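Local coordinates for putative sulfatase yidJ (Bacteroides fragilis, PDB 2QZU), which probably acts as an arylsulfatase, a metal-binding, probably calcium-binding hydrolase of the sulfatase family that cleaves sulfate esters, at residues Asn197-Glu202 / Asp240-Ile245; Thr233-Val238 / Arg273-Asn278. All blocks are in the same frame, centred on the assembly; numbering follows the deposited sequence.

Contact 1: Asn197-Glu202 / Asp240-Ile245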
loop_
_atom_site.group_PDB
_atom_site.type_symbol
_atom_site.label_atom_id
_atom_site.label_comp_id
_atom_site.label_asym_id
_atom_site.label_seq_id
_atom_site.Cartn_x
_atom_site.Cartn_y
_atom_site.Cartn_z
ATOM N N ASN A 197 -6.080 13.191 12.351
ATOM C CA ASN A 197 -6.182 11.774 12.696
ATOM C C ASN A 197 -7.647 11.356 12.673
ATOM O O ASN A 197 -8.229 10.999 13.695
ATOM C CB ASN A 197 -5.575 11.524 14.081
ATOM C CG ASN A 197 -4.056 11.645 14.088
ATOM O OD1 ASN A 197 -3.437 11.776 15.143
ATOM N ND2 ASN A 197 -3.448 11.587 12.906
ATOM N N GLN A 198 -8.234 11.411 11.483
ATOM C CA GLN A 198 -9.631 11.062 11.274
ATOM C C GLN A 198 -9.798 10.740 9.794
ATOM O O GLN A 198 -9.057 11.262 8.963
ATOM C CB GLN A 198 -10.519 12.247 11.671
ATOM C CG GLN A 198 -11.999 12.069 11.392
ATOM C CD GLN A 198 -12.852 13.106 12.105
ATOM O OE1 GLN A 198 -12.518 14.291 12.133
ATOM N NE2 GLN A 198 -13.961 12.663 12.688
ATOM N N TRP A 199 -10.759 9.881 9.466
ATOM C CA TRP A 199 -10.982 9.511 8.071
ATOM C C TRP A 199 -11.382 10.763 7.292
ATOM O O TRP A 199 -12.217 11.540 7.745
ATOM C CB TRP A 199 -12.073 8.433 7.978
ATOM C CG TRP A 199 -12.154 7.742 6.635
ATOM C CD1 TRP A 199 -11.110 7.240 5.900
ATOM C CD2 TRP A 199 -13.342 7.434 5.899
ATOM N NE1 TRP A 199 -11.581 6.639 4.753
ATOM C CE2 TRP A 199 -12.948 6.744 4.728
ATOM C CE3 TRP A 199 -14.708 7.673 6.116
ATOM C CZ2 TRP A 199 -13.869 6.289 3.774
ATOM C CZ3 TRP A 199 -15.627 7.219 5.167
ATOM C CH2 TRP A 199 -15.202 6.535 4.012
ATOM N N GLY A 200 -10.772 10.953 6.125
ATOM C CA GLY A 200 -11.049 12.123 5.308
ATOM C C GLY A 200 -12.494 12.585 5.234
ATOM O O GLY A 200 -12.797 13.710 5.639
ATOM N N PRO A 201 -13.408 11.748 4.716
ATOM C CA PRO A 201 -14.829 12.092 4.592
ATOM C C PRO A 201 -15.464 12.531 5.903
ATOM O O PRO A 201 -16.370 13.359 5.908
ATOM C CB PRO A 201 -15.449 10.806 4.051
ATOM C CG PRO A 201 -14.339 10.247 3.206
ATOM C CD PRO A 201 -13.142 10.428 4.117
ATOM N N GLU A 202 -14.992 11.951 7.005
ATOM C CA GLU A 202 -15.500 12.281 8.333
ATOM C C GLU A 202 -15.135 13.705 8.715
ATOM O O GLU A 202 -15.985 14.474 9.168
ATOM C CB GLU A 202 -14.918 11.330 9.380
ATOM C CG GLU A 202 -15.757 10.113 9.671
ATOM C CD GLU A 202 -15.174 9.277 10.796
ATOM O OE1 GLU A 202 -14.849 9.858 11.855
ATOM O OE2 GLU A 202 -15.043 8.047 10.622
ATOM N N ASP A 240 -13.063 0.291 9.953
ATOM C CA ASP A 240 -13.500 -1.093 10.072
ATOM C C ASP A 240 -15.004 -1.303 10.097
ATOM O O ASP A 240 -15.493 -2.307 9.575
ATOM C CB ASP A 240 -12.885 -1.727 11.321
ATOM C CG ASP A 240 -11.373 -1.752 11.270
ATOM O OD1 ASP A 240 -10.830 -2.131 10.213
ATOM O OD2 ASP A 240 -10.731 -1.399 12.283
ATOM N N ARG A 241 -15.743 -0.376 10.698
ATOM C CA ARG A 241 -17.192 -0.539 10.766
ATOM C C ARG A 241 -17.840 -0.601 9.384
ATOM O O ARG A 241 -18.861 -1.263 9.202
ATOM C CB ARG A 241 -17.828 0.567 11.621
ATOM C CG ARG A 241 -17.557 1.998 11.181
ATOM C CD ARG A 241 -18.223 2.967 12.154
ATOM N NE ARG A 241 -18.111 4.369 11.754
ATOM C CZ ARG A 241 -17.001 5.096 11.847
ATOM N NH1 ARG A 241 -15.888 4.561 12.329
ATOM N NH2 ARG A 241 -17.009 6.368 11.470
ATOM N N TYR A 242 -17.250 0.076 8.404
ATOM C CA TYR A 242 -17.803 0.034 7.056
ATOM C C TYR A 242 -17.417 -1.269 6.357
ATOM O O TYR A 242 -18.167 -1.785 5.527
ATOM C CB TYR A 242 -17.331 1.253 6.261
ATOM C CG TYR A 242 -17.780 2.546 6.898
ATOM C CD1 TYR A 242 -19.140 2.828 7.059
ATOM C CD2 TYR A 242 -16.857 3.465 7.382
ATOM C CE1 TYR A 242 -19.563 3.989 7.687
ATOM C CE2 TYR A 242 -17.269 4.632 8.011
ATOM C CZ TYR A 242 -18.625 4.885 8.159
ATOM O OH TYR A 242 -19.034 6.039 8.775
ATOM N N LYS A 243 -16.255 -1.814 6.705
ATOM C CA LYS A 243 -15.810 -3.071 6.115
ATOM C C LYS A 243 -16.670 -4.224 6.634
ATOM O O LYS A 243 -16.998 -5.150 5.890
ATOM C CB LYS A 243 -14.335 -3.340 6.450
ATOM C CG LYS A 243 -13.345 -2.365 5.824
ATOM C CD LYS A 243 -11.904 -2.789 6.126
ATOM C CE LYS A 243 -10.884 -1.838 5.525
ATOM N NZ LYS A 243 -9.485 -2.289 5.797
ATOM N N GLU A 244 -17.038 -4.154 7.913
ATOM C CA GLU A 244 -17.858 -5.187 8.549
ATOM C C GLU A 244 -19.169 -5.421 7.809
ATOM O O GLU A 244 -19.695 -6.531 7.799
ATOM C CB GLU A 244 -18.182 -4.800 9.997
ATOM C CG GLU A 244 -17.527 -5.678 11.051
ATOM C CD GLU A 244 -16.271 -5.059 11.633
ATOM O OE1 GLU A 244 -16.377 -3.987 12.266
ATOM O OE2 GLU A 244 -15.181 -5.646 11.460
ATOM N N ILE A 245 -19.698 -4.366 7.202
ATOM C CA ILE A 245 -20.955 -4.452 6.473
ATOM C C ILE A 245 -20.885 -5.408 5.283
ATOM O O ILE A 245 -21.894 -6.000 4.901
ATOM C CB ILE A 245 -21.387 -3.047 5.983
ATOM C CG1 ILE A 245 -21.676 -2.151 7.193
ATOM C CG2 ILE A 245 -22.621 -3.146 5.087
ATOM C CD1 ILE A 245 -21.919 -0.700 6.838
#
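Arg241 reaches Glu202 by way of the neighbouring ring of Tyr242. From CB, its CG is set between the backbone N and the carbonyl carbon (chi1 57°), which brings Arg241 CG over the centre of the Tyr242 ring, 4.0 Å above the plane. CD and NE continue in an extended line, and Tyr242 CE2 lies 3.6 Å above one face of the Arg241 guanidinium, toward its rim. At the tip, Arg241 NH2 donates to Glu202 OE2 at 2.7 Å, a salt bridge with a bent N-H...O angle of 144°. The donor meets OE2 from above the carboxylate plane, while the oxygen lies near the guanidinium plane, at its edge. Glu202 OE1 takes a second bond, 3.1 Å from Gln198 NE2, so each carboxylate oxygen has its own donor. Beside the salt bridge, Trp199 CZ3 approaches Tyr242 CE2 at 4.2 Å, the rings tilted by 33° in an oblique pair. Pro201 CD lies over one face of the indole, and Tyr242 OH bonds to Glu288 of helix 267-299. With Trp199 as N-cap, the contact joins the first turn of helix 200-213 to helix 240-244, flanking elements before and after sheet strand 222-228 of the alpha/beta sulfatase fold.

Contact 2: Thr233-Val238 / Arg273-Asn278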
loop_
_atom_site.group_PDB
_atom_site.type_symbol
_atom_site.label_atom_id
_atom_site.label_comp_id
_atom_site.label_asym_id
_atom_site.label_seq_id
_atom_site.Cartn_x
_atom_site.Cartn_y
_atom_site.Cartn_z
ATOM N N THR A 233 -8.554 5.108 -4.673
ATOM C CA THR A 233 -7.619 4.191 -4.040
ATOM C C THR A 233 -7.097 4.501 -2.680
ATOM O O THR A 233 -6.939 5.656 -2.267
ATOM C CB THR A 233 -6.417 3.848 -4.910
ATOM O OG1 THR A 233 -5.915 5.036 -5.522
ATOM C CG2 THR A 233 -6.809 2.802 -5.951
ATOM N N GLY A 234 -6.745 3.392 -2.048
ATOM C CA GLY A 234 -6.323 3.360 -0.683
ATOM C C GLY A 234 -7.683 2.804 -0.322
ATOM O O GLY A 234 -8.329 3.270 0.606
ATOM N N TYR A 235 -8.140 1.837 -1.128
ATOM C CA TYR A 235 -9.452 1.219 -0.928
ATOM C C TYR A 235 -9.579 0.630 0.466
ATOM O O TYR A 235 -10.659 0.648 1.053
ATOM C CB TYR A 235 -9.723 0.092 -1.942
ATOM C CG TYR A 235 -9.815 0.506 -3.400
ATOM C CD1 TYR A 235 -10.606 1.588 -3.802
ATOM C CD2 TYR A 235 -9.123 -0.203 -4.381
ATOM C CE1 TYR A 235 -10.701 1.947 -5.152
ATOM C CE2 TYR A 235 -9.211 0.145 -5.724
ATOM C CZ TYR A 235 -9.998 1.220 -6.106
ATOM O OH TYR A 235 -10.061 1.560 -7.440
ATOM N N GLU A 236 -8.476 0.106 0.992
ATOM C CA GLU A 236 -8.489 -0.505 2.317
ATOM C C GLU A 236 -8.453 0.520 3.440
ATOM O O GLU A 236 -8.682 0.188 4.606
ATOM C CB GLU A 236 -7.296 -1.453 2.477
ATOM C CG GLU A 236 -5.986 -0.768 2.887
ATOM C CD GLU A 236 -5.226 -0.140 1.732
ATOM O OE1 GLU A 236 -5.815 0.052 0.648
ATOM O OE2 GLU A 236 -4.027 0.174 1.915
ATOM N N LEU A 237 -8.167 1.769 3.086
ATOM C CA LEU A 237 -8.068 2.833 4.075
ATOM C C LEU A 237 -9.439 3.439 4.379
ATOM O O LEU A 237 -9.741 4.587 4.021
ATOM C CB LEU A 237 -7.090 3.893 3.571
ATOM C CG LEU A 237 -5.700 3.358 3.206
ATOM C CD1 LEU A 237 -4.883 4.471 2.588
ATOM C CD2 LEU A 237 -5.003 2.800 4.447
ATOM N N VAL A 238 -10.262 2.634 5.041
ATOM C CA VAL A 238 -11.615 3.001 5.428
ATOM C C VAL A 238 -11.874 2.368 6.795
ATOM O O VAL A 238 -11.388 1.268 7.076
ATOM C CB VAL A 238 -12.639 2.478 4.381
ATOM C CG1 VAL A 238 -12.451 0.979 4.157
ATOM C CG2 VAL A 238 -14.059 2.792 4.828
ATOM N N ARG A 273 -12.024 -8.952 -7.727
ATOM C CA ARG A 273 -12.518 -9.710 -6.584
ATOM C C ARG A 273 -11.867 -9.347 -5.245
ATOM O O ARG A 273 -12.518 -9.391 -4.203
ATOM C CB ARG A 273 -12.335 -11.205 -6.856
ATOM C CG ARG A 273 -13.143 -11.725 -8.040
ATOM C CD ARG A 273 -12.793 -13.175 -8.351
ATOM N NE ARG A 273 -13.688 -13.778 -9.338
ATOM C CZ ARG A 273 -13.710 -13.473 -10.633
ATOM N NH1 ARG A 273 -12.883 -12.559 -11.124
ATOM N NH2 ARG A 273 -14.563 -14.087 -11.441
ATOM N N ASN A 274 -10.589 -8.990 -5.280
ATOM C CA ASN A 274 -9.842 -8.649 -4.073
ATOM C C ASN A 274 -10.103 -7.236 -3.549
ATOM O O ASN A 274 -9.753 -6.928 -2.412
ATOM C CB ASN A 274 -8.340 -8.807 -4.341
ATOM C CG ASN A 274 -7.511 -8.806 -3.072
ATOM O OD1 ASN A 274 -6.377 -8.327 -3.062
ATOM N ND2 ASN A 274 -8.066 -9.356 -1.998
ATOM N N ASN A 275 -10.717 -6.383 -4.366
ATOM C CA ASN A 275 -10.960 -5.000 -3.961
ATOM C C ASN A 275 -12.406 -4.504 -3.932
ATOM O O ASN A 275 -12.673 -3.426 -3.397
ATOM C CB ASN A 275 -10.146 -4.060 -4.856
ATOM C CG ASN A 275 -8.655 -4.198 -4.640
ATOM O OD1 ASN A 275 -8.116 -3.722 -3.638
ATOM N ND2 ASN A 275 -7.979 -4.860 -5.571
ATOM N N ILE A 276 -13.336 -5.270 -4.490
ATOM C CA ILE A 276 -14.726 -4.826 -4.519
ATOM C C ILE A 276 -15.349 -4.605 -3.137
ATOM O O ILE A 276 -16.125 -3.662 -2.952
ATOM C CB ILE A 276 -15.610 -5.795 -5.360
ATOM C CG1 ILE A 276 -16.986 -5.164 -5.607
ATOM C CG2 ILE A 276 -15.748 -7.135 -4.659
ATOM C CD1 ILE A 276 -16.944 -3.883 -6.424
ATOM N N ARG A 277 -15.007 -5.447 -2.163
ATOM C CA ARG A 277 -15.555 -5.293 -0.814
ATOM C C ARG A 277 -15.170 -3.962 -0.184
ATOM O O ARG A 277 -16.021 -3.261 0.374
ATOM C CB ARG A 277 -15.079 -6.421 0.110
ATOM C CG ARG A 277 -15.822 -7.730 -0.064
ATOM C CD ARG A 277 -15.478 -8.721 1.046
ATOM N NE ARG A 277 -16.167 -9.993 0.853
ATOM C CZ ARG A 277 -16.072 -11.032 1.676
ATOM N NH1 ARG A 277 -15.313 -10.956 2.761
ATOM N NH2 ARG A 277 -16.737 -12.149 1.411
ATOM N N ASN A 278 -13.889 -3.617 -0.260
ATOM C CA ASN A 278 -13.424 -2.368 0.326
ATOM C C ASN A 278 -13.912 -1.165 -0.469
ATOM O O ASN A 278 -14.086 -0.084 0.089
ATOM C CB ASN A 278 -11.900 -2.373 0.455
ATOM C CG ASN A 278 -11.426 -3.168 1.664
ATOM O OD1 ASN A 278 -10.277 -3.604 1.730
ATOM N ND2 ASN A 278 -12.316 -3.348 2.633
HETATM O O HOH W 1 -6.620 -1.820 -1.309
#
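Glu236 OE1 lies 2.8 Å from a water, at hydrogen-bonding geometry, and the same water is 3.4 Å from Asn275 OD1. The second link is weak, and the water cannot serve all the acceptors in its reach at once, so neither proton is assigned with certainty and the bridge between the segments is at best partial. A chain bent at chi2 (-82°) turns the Glu236 carboxylate to this water. Asn275 ND2 donates to Tyr271 O one turn back, which settles the rotation of the amide and leaves OD1 directed at Tyr235. Asn275 OD1 meets Tyr235 CD2 at the ring edge, 3.7 Å away and near the ring plane; the two side chains cross at about a right angle, with amide and ring planes 54° apart. Thr233 CG2 lies against one face of that ring. Closer to the backbone, Asn278 CB sits 3.3 Å from Tyr235 O, and Asn278 OD1 comes 3.6 Å from Glu236 CA, so the asparagine packs against the peptide between Tyr235 and Glu236. That peptide belongs to a type I beta turn, closed by Leu237 N to Gly234 O at 2.9 Å and overlapped by an inverse gamma turn centred on Leu237. Glu236 and Asn278 also pack on Gln123 and Asp122 of the second subunit. The contact thus sets a beta turn, in the loop following sheet strand 222-228, against a kinked part of helix 267-299 beside the subunit interface.

Contacts 1 and 2 have centres about 12 Å apart; their segments alternate along the chain, and only Pro239 separates residues 233-238 from helix 240-244. Two polar links tie them: Trp199 NE1 probably donates to Leu237 O at 2.9 Å, and Lys243 NZ bonds to Glu236 O, also at 2.9 Å. Lys243 further packs its CG against Asn278 ND2 and its CE 3.5 Å from Val238 CG1, thereby meeting both segments of contact 2. Both contacts reach the second subunit, contact 1 through a salt bridge from Asp240 to Lys373 of that subunit. Neither includes Ser76, the predicted site of the 3-oxoalanine, which is unmodified in this structure.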